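Local coordinates for uncharacterized protein (Enterococcus faecalis, PDB 3B48) that probably acts as a homodimeric phosphotransferase-system component, passing phosphoryl groups from phosphoenolpyruvate along a histidine relay that ends in phosphorylation of dihydroxyacetone, at residues B[8-13]-B[104-109]; B[67-72]-B[78-83]; B[53-58]-B[85-90]. All coordinates share one frame; numbering follows the deposited sequence.

Interactions 1 and 2 pack helices on the two faces of one parallel sheet; interaction 3 lies within the helical layer on the side of interaction 2. Interaction 1 covers one face with helix 102-113, interaction 2 the other with helix 75-84, and the centres of these two interactions are about 10 Å apart. Their strands, 6-11 and 66-71, are neighbours, and Ser-12 OG lies 2.6 Å from Asp-72 OD2 where both strands run out. Interaction 3 is about 11 Å between centres from interaction 2. Helix 51-60 links it to both others: Ile-58 CD1 lies 3.6 Å from Leu-9 CD2 and 3.4 Å from Phe-67 CG. Interactions 1 and 2 also touch the second subunit; interaction 3 does not.

Interaction 1: residues B[8-13]-B[104-109]; sequences ILLVSH and EGAFAS
Ile-8 and Leu-10, on strand 6-11 of the central parallel sheet, meet Ala-106 of helix 102-113. The Ala-106 methyl takes both from the same side: its CB lies 3.7 Å from Leu-10 CD2 and 4.0 Å from Ile-8 CG2. Ile-8 also extends its longer branch toward the helix backbone. With CG1 beside the backbone N (chi1 -67°) and the chain extended beyond it, CD1 comes to 3.5 Å from the carbonyl Ala-106 O and to 4.2 Å from Ser-109 CB, one turn on. The contact is buried and made by van der Waals packing, including a methyl against a backbone carbonyl. This is strand-on-helix packing in a three-layer alpha/beta/alpha sandwich: the short axes run nearly antiparallel, at 171°, and approach to 9.7 Å. Helix 15-27 packs against the same strand, with Thr-18 and Ile-21 touching Leu-10, whereas Leu-9 and Val-11 face helix 51-60. Within the helix, Ser-109 N bonds to Gly-105 O at 2.7 Å. Further back, Glu-104 OE2 forms a salt bridge with Lys-132 and a hydrogen bond with Leu-102 N of the second subunit.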
# COMPACT_ATOMS: atom_id res chain seq x y z
N ILE B 8 -6.15 3.00 -13.59
CA ILE B 8 -6.06 2.78 -12.16
C ILE B 8 -5.99 4.12 -11.45
O ILE B 8 -5.08 4.94 -11.68
CB ILE B 8 -4.82 1.94 -11.78
CG1 ILE B 8 -4.96 0.51 -12.30
CG2 ILE B 8 -4.61 1.96 -10.25
CD1 ILE B 8 -3.67 -0.25 -12.33
N LEU B 9 -6.95 4.33 -10.57
CA LEU B 9 -7.01 5.57 -9.80
C LEU B 9 -6.71 5.23 -8.34
O LEU B 9 -7.39 4.37 -7.72
CB LEU B 9 -8.36 6.28 -9.94
CG LEU B 9 -8.89 6.86 -11.28
CD1 LEU B 9 -9.16 5.78 -12.37
CD2 LEU B 9 -10.18 7.66 -10.97
N LEU B 10 -5.67 5.91 -7.86
CA LEU B 10 -5.04 5.68 -6.57
C LEU B 10 -5.39 6.83 -5.64
O LEU B 10 -4.89 7.95 -5.82
CB LEU B 10 -3.50 5.63 -6.74
CG LEU B 10 -2.92 4.66 -7.78
CD1 LEU B 10 -1.45 4.96 -7.97
CD2 LEU B 10 -3.09 3.27 -7.26
N VAL B 11 -6.23 6.54 -4.65
CA VAL B 11 -6.68 7.53 -3.65
C VAL B 11 -6.04 7.31 -2.27
O VAL B 11 -5.95 6.20 -1.79
CB VAL B 11 -8.21 7.57 -3.57
CG1 VAL B 11 -8.66 8.80 -2.78
CG2 VAL B 11 -8.79 7.54 -5.01
N SER B 12 -5.54 8.39 -1.66
CA SER B 12 -4.91 8.27 -0.36
C SER B 12 -4.97 9.63 0.27
O SER B 12 -5.20 10.59 -0.42
CB SER B 12 -3.44 7.83 -0.54
OG SER B 12 -2.77 7.66 0.70
N HIS B 13 -4.75 9.72 1.59
CA HIS B 13 -4.33 11.01 2.18
C HIS B 13 -3.00 11.53 1.65
O HIS B 13 -2.81 12.70 1.53
CB HIS B 13 -4.23 10.91 3.70
CG HIS B 13 -5.54 11.07 4.40
ND1 HIS B 13 -5.65 11.69 5.63
CD2 HIS B 13 -6.79 10.70 4.04
CE1 HIS B 13 -6.92 11.69 5.99
NE2 HIS B 13 -7.63 11.10 5.05
N GLU B 104 -0.66 -3.31 -3.37
CA GLU B 104 -0.72 -4.64 -3.91
C GLU B 104 -1.88 -4.88 -4.86
O GLU B 104 -1.70 -5.51 -5.88
CB GLU B 104 -0.67 -5.69 -2.81
CG GLU B 104 0.58 -5.60 -1.90
CD GLU B 104 0.37 -4.70 -0.66
OE1 GLU B 104 -0.56 -3.84 -0.63
OE2 GLU B 104 1.12 -4.86 0.30
N GLY B 105 -3.07 -4.38 -4.54
CA GLY B 105 -4.20 -4.44 -5.49
C GLY B 105 -3.89 -3.77 -6.83
O GLY B 105 -4.01 -4.39 -7.89
N ALA B 106 -3.43 -2.52 -6.77
CA ALA B 106 -3.11 -1.76 -7.99
C ALA B 106 -2.06 -2.47 -8.87
O ALA B 106 -2.20 -2.55 -10.11
CB ALA B 106 -2.65 -0.35 -7.61
N PHE B 107 -1.01 -2.98 -8.23
CA PHE B 107 0.07 -3.62 -8.96
C PHE B 107 -0.47 -4.86 -9.63
O PHE B 107 -0.17 -5.11 -10.80
CB PHE B 107 1.29 -3.95 -8.05
CG PHE B 107 2.32 -4.86 -8.71
CD1 PHE B 107 3.31 -4.33 -9.55
CD2 PHE B 107 2.26 -6.24 -8.54
CE1 PHE B 107 4.22 -5.17 -10.19
CE2 PHE B 107 3.21 -7.08 -9.15
CZ PHE B 107 4.18 -6.53 -9.98
N ALA B 108 -1.25 -5.65 -8.87
CA ALA B 108 -1.93 -6.84 -9.41
C ALA B 108 -2.88 -6.46 -10.57
O ALA B 108 -2.79 -7.04 -11.66
CB ALA B 108 -2.67 -7.56 -8.34
N SER B 109 -3.77 -5.48 -10.38
CA SER B 109 -4.57 -5.01 -11.52
C SER B 109 -3.68 -4.64 -12.71
O SER B 109 -3.94 -5.07 -13.80
CB SER B 109 -5.52 -3.86 -11.15
OG SER B 109 -6.60 -4.38 -10.39

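Interaction 2: residues B[67-72]-B[78-83]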
# COMPACT_ATOMS: atom_id res chain seq x y z
N PHE B 67 -12.72 2.33 -15.23
CA PHE B 67 -11.98 3.03 -14.17
C PHE B 67 -11.99 2.23 -12.88
O PHE B 67 -13.06 2.03 -12.28
CB PHE B 67 -12.54 4.43 -13.92
CG PHE B 67 -12.56 5.32 -15.14
CD1 PHE B 67 -11.42 6.03 -15.53
CD2 PHE B 67 -13.74 5.45 -15.89
CE1 PHE B 67 -11.43 6.85 -16.65
CE2 PHE B 67 -13.77 6.26 -17.01
CZ PHE B 67 -12.63 6.97 -17.40
N LEU B 68 -10.79 1.81 -12.47
CA LEU B 68 -10.55 1.02 -11.24
C LEU B 68 -10.03 1.88 -10.10
O LEU B 68 -8.95 2.48 -10.20
CB LEU B 68 -9.56 -0.12 -11.52
CG LEU B 68 -9.66 -0.89 -12.84
CD1 LEU B 68 -8.93 -2.23 -12.72
CD2 LEU B 68 -11.09 -1.10 -13.37
N ILE B 69 -10.82 1.95 -9.03
CA ILE B 69 -10.52 2.84 -7.90
C ILE B 69 -9.97 2.09 -6.67
O ILE B 69 -10.66 1.24 -6.12
CB ILE B 69 -11.75 3.76 -7.51
CG1 ILE B 69 -11.90 4.93 -8.49
CG2 ILE B 69 -11.55 4.40 -6.16
CD1 ILE B 69 -12.52 4.60 -9.80
N PHE B 70 -8.72 2.39 -6.30
CA PHE B 70 -8.09 1.89 -5.09
C PHE B 70 -7.89 3.01 -4.05
O PHE B 70 -7.50 4.13 -4.39
CB PHE B 70 -6.74 1.22 -5.39
CG PHE B 70 -6.81 0.17 -6.44
CD1 PHE B 70 -6.69 -1.17 -6.11
CD2 PHE B 70 -7.01 0.51 -7.78
CE1 PHE B 70 -6.76 -2.15 -7.08
CE2 PHE B 70 -7.06 -0.48 -8.76
CZ PHE B 70 -6.95 -1.80 -8.41
N ALA B 71 -8.18 2.71 -2.79
CA ALA B 71 -7.93 3.63 -1.67
C ALA B 71 -7.24 2.86 -0.55
O ALA B 71 -7.30 1.62 -0.49
CB ALA B 71 -9.22 4.28 -1.17
N ASP B 72 -6.53 3.57 0.32
CA ASP B 72 -6.00 2.89 1.49
C ASP B 72 -6.98 2.97 2.66
O ASP B 72 -7.53 1.95 3.09
CB ASP B 72 -4.62 3.38 1.87
CG ASP B 72 -4.48 4.93 1.87
OD1 ASP B 72 -5.49 5.69 1.91
OD2 ASP B 72 -3.30 5.38 1.85
N LEU B 78 -13.98 7.01 1.87
CA LEU B 78 -15.18 7.83 1.76
C LEU B 78 -15.21 8.64 0.46
O LEU B 78 -16.25 8.65 -0.25
CB LEU B 78 -15.34 8.75 2.99
CG LEU B 78 -16.62 9.60 2.94
CD1 LEU B 78 -17.89 8.74 3.08
CD2 LEU B 78 -16.61 10.70 4.00
N SER B 79 -14.10 9.29 0.12
CA SER B 79 -13.99 10.10 -1.11
C SER B 79 -14.21 9.28 -2.40
O SER B 79 -14.79 9.78 -3.38
CB SER B 79 -12.64 10.84 -1.14
OG SER B 79 -12.25 11.17 -2.46
N SER B 80 -13.75 8.03 -2.39
CA SER B 80 -14.01 7.09 -3.48
C SER B 80 -15.49 6.66 -3.60
O SER B 80 -15.96 6.40 -4.70
CB SER B 80 -13.18 5.83 -3.25
OG SER B 80 -11.84 6.16 -3.42
N GLU B 81 -16.18 6.59 -2.46
CA GLU B 81 -17.60 6.23 -2.43
C GLU B 81 -18.49 7.40 -2.81
O GLU B 81 -19.47 7.22 -3.55
CB GLU B 81 -18.05 5.65 -1.06
CG GLU B 81 -17.29 4.39 -0.64
CD GLU B 81 -17.42 3.99 0.85
OE1 GLU B 81 -17.92 4.78 1.70
OE2 GLU B 81 -17.01 2.87 1.18
N LEU B 82 -18.17 8.59 -2.29
CA LEU B 82 -18.93 9.81 -2.60
C LEU B 82 -18.81 10.27 -4.06
O LEU B 82 -19.73 10.88 -4.59
CB LEU B 82 -18.52 10.97 -1.69
CG LEU B 82 -18.66 10.89 -0.17
CD1 LEU B 82 -17.94 12.07 0.45
CD2 LEU B 82 -20.14 10.87 0.28
N ALA B 83 -17.69 9.96 -4.69
CA ALA B 83 -17.45 10.30 -6.09
C ALA B 83 -18.38 9.54 -6.99
O ALA B 83 -18.90 10.10 -7.95
CB ALA B 83 -15.98 10.01 -6.48
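Ser-80 brings the flank of its side chain against two residues of strand 66-71. Its OG lies 3.3 Å from Ile-69 CG2, and its CB 3.6 Å from the same methyl; the hydroxyl also comes to 3.9 Å from Ala-71 CB. These are van der Waals contacts, with the oxygen resting beside methyl groups. Its polar need is met within its own helix by a hydrogen bond to the carbonyl Ala-76 O, one turn back. The torsion that allows this sets OG beside the backbone N (chi1 -68°), bending the hydroxyl back over the preceding turn. On the strand, Ile-69 turns its short branch CG2 to the serine. Ile-69 and Ala-71 are two residues apart and so share one face of the sheet, while Phe-70 between them points its side chain at the other face, toward Leu-102 and Ser-109 of helix 102-113. Ser-80 O is hydrogen-bonded to Tyr-95 OH, and Trp-134 of the second subunit packs on both Ser-80 and Ala-71. Helix 75-84, with the short helix 89-92 after it, lies in the beta-alpha-beta crossover from strand 66-71 to its parallel neighbour 95-97, beside helix 51-60, whose Ile-54 and Ile-55 touch Ser-79 and Ala-83.

Interaction 3: residues B[53-58]-B[85-90]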
# COMPACT_ATOMS: atom_id res chain seq x y z
N LYS B 53 -11.10 15.14 -7.31
CA LYS B 53 -9.93 14.67 -8.11
C LYS B 53 -10.28 13.47 -9.00
O LYS B 53 -9.91 13.43 -10.17
CB LYS B 53 -8.71 14.39 -7.21
CG LYS B 53 -8.23 15.67 -6.52
CD LYS B 53 -7.06 15.41 -5.60
CE LYS B 53 -5.74 15.77 -6.27
NZ LYS B 53 -4.61 15.35 -5.41
N ILE B 54 -11.04 12.53 -8.41
CA ILE B 54 -11.62 11.39 -9.09
C ILE B 54 -12.63 11.83 -10.16
O ILE B 54 -12.49 11.45 -11.32
CB ILE B 54 -12.32 10.43 -8.07
CG1 ILE B 54 -11.39 10.10 -6.89
CG2 ILE B 54 -12.79 9.16 -8.76
CD1 ILE B 54 -11.98 9.24 -5.74
N ILE B 55 -13.61 12.66 -9.76
CA ILE B 55 -14.62 13.17 -10.69
C ILE B 55 -13.98 13.86 -11.90
O ILE B 55 -14.24 13.48 -13.03
CB ILE B 55 -15.66 14.16 -10.02
CG1 ILE B 55 -16.30 13.61 -8.73
CG2 ILE B 55 -16.76 14.61 -11.04
CD1 ILE B 55 -17.01 12.33 -8.90
N ASP B 56 -13.17 14.89 -11.66
CA ASP B 56 -12.45 15.56 -12.74
C ASP B 56 -11.63 14.57 -13.62
O ASP B 56 -11.68 14.65 -14.83
CB ASP B 56 -11.52 16.63 -12.18
CG ASP B 56 -12.26 17.84 -11.64
OD1 ASP B 56 -13.38 18.18 -12.13
OD2 ASP B 56 -11.70 18.47 -10.72
N THR B 57 -10.90 13.65 -12.99
CA THR B 57 -10.15 12.64 -13.72
C THR B 57 -11.04 11.82 -14.66
O THR B 57 -10.75 11.73 -15.85
CB THR B 57 -9.36 11.74 -12.76
OG1 THR B 57 -8.44 12.55 -12.00
CG2 THR B 57 -8.61 10.69 -13.51
N ILE B 58 -12.14 11.28 -14.14
CA ILE B 58 -13.13 10.59 -14.99
C ILE B 58 -13.74 11.51 -16.07
O ILE B 58 -13.90 11.11 -17.22
CB ILE B 58 -14.30 9.99 -14.17
CG1 ILE B 58 -13.85 9.16 -12.96
CG2 ILE B 58 -15.35 9.32 -15.11
CD1 ILE B 58 -12.94 8.08 -13.22
N ASP B 85 -21.51 8.28 -6.43
CA ASP B 85 -22.82 8.92 -6.39
C ASP B 85 -22.92 10.28 -7.12
O ASP B 85 -24.03 10.76 -7.38
CB ASP B 85 -23.29 9.03 -4.94
CG ASP B 85 -23.54 7.65 -4.30
OD1 ASP B 85 -23.98 6.71 -5.02
OD2 ASP B 85 -23.32 7.51 -3.07
N MSE B 86 -21.79 10.87 -7.48
CA MSE B 86 -21.74 12.18 -8.17
C MSE B 86 -21.71 12.07 -9.70
O MSE B 86 -21.93 13.06 -10.43
CB MSE B 86 -20.51 12.99 -7.71
CG MSE B 86 -20.51 13.43 -6.24
SE MSE B 86 -22.08 14.47 -5.77
CE MSE B 86 -23.28 13.11 -5.04
N LEU B 87 -21.42 10.88 -10.19
CA LEU B 87 -21.26 10.64 -11.60
C LEU B 87 -22.61 10.43 -12.32
O LEU B 87 -23.60 10.02 -11.70
CB LEU B 87 -20.35 9.43 -11.81
CG LEU B 87 -18.90 9.56 -11.31
CD1 LEU B 87 -18.25 8.20 -11.28
CD2 LEU B 87 -18.11 10.53 -12.17
N GLU B 88 -22.63 10.71 -13.63
CA GLU B 88 -23.74 10.30 -14.51
C GLU B 88 -23.89 8.78 -14.50
O GLU B 88 -22.95 8.06 -14.16
CB GLU B 88 -23.46 10.75 -15.95
CG GLU B 88 -23.55 12.23 -16.21
CD GLU B 88 -24.87 12.81 -15.79
OE1 GLU B 88 -25.92 12.37 -16.32
OE2 GLU B 88 -24.87 13.70 -14.93
N GLU B 89 -25.07 8.31 -14.90
CA GLU B 89 -25.40 6.89 -14.96
C GLU B 89 -24.50 6.08 -15.91
O GLU B 89 -24.06 4.98 -15.58
CB GLU B 89 -26.84 6.75 -15.42
CG GLU B 89 -27.78 6.04 -14.46
CD GLU B 89 -29.24 6.48 -14.63
OE1 GLU B 89 -29.55 7.13 -15.66
OE2 GLU B 89 -30.07 6.19 -13.73
N ASP B 90 -24.24 6.62 -17.11
CA ASP B 90 -23.32 5.99 -18.05
C ASP B 90 -21.94 5.77 -17.41
O ASP B 90 -21.28 4.76 -17.68
CB ASP B 90 -23.22 6.78 -19.39
CG ASP B 90 -23.33 8.33 -19.21
OD1 ASP B 90 -22.28 9.03 -19.19
OD2 ASP B 90 -24.47 8.86 -19.11
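Ile-55 of helix 51-60 meets Met-86, a selenomethionine, and Leu-87 in the turn between helices 75-84 and 89-92, at the outer part of the helical layer on one face of the alpha/beta/alpha sandwich. The tip of the isoleucine does the touching. Its CD1 lies 3.8 Å from Met-86 CB and 3.9 Å from Leu-87 CD2, between the root of one side chain and the end of the next. Both torsions of Ile-55 are near -60° (chi1 -51°, chi2 -58°), which folds the long branch and sends CD1 toward the turn. Against Met-86 the isoleucine lies at a slant, and it is the methionine CB that meets it: the remainder of that chain bends at chi2 and chi3, carrying SE away from the helix. Leu-87 behaves the other way. Its side chain runs alongside Ile-55 but in the opposite sense, and its end comes nearer than its root. Tyr-95 of strand 95-97 packs on Leu-87 as well. Beyond the leucine, Glu-88 is the N-cap of helix 89-92, its backbone N hydrogen-bonded to Gln-91 OE1. In helix 51-60, the carbonyl Lys-53 O accepts hydrogen bonds from Thr-57 N and Thr-57 OG1, which reach it from opposite faces of its plane; the hydroxyl bond is modelled short, and its exact length is doubtful. Leu-87 CD2 also reaches Ile-58 CG2, at 4.2 Å, so that one leucine methyl meets two isoleucines from successive turns of the helix.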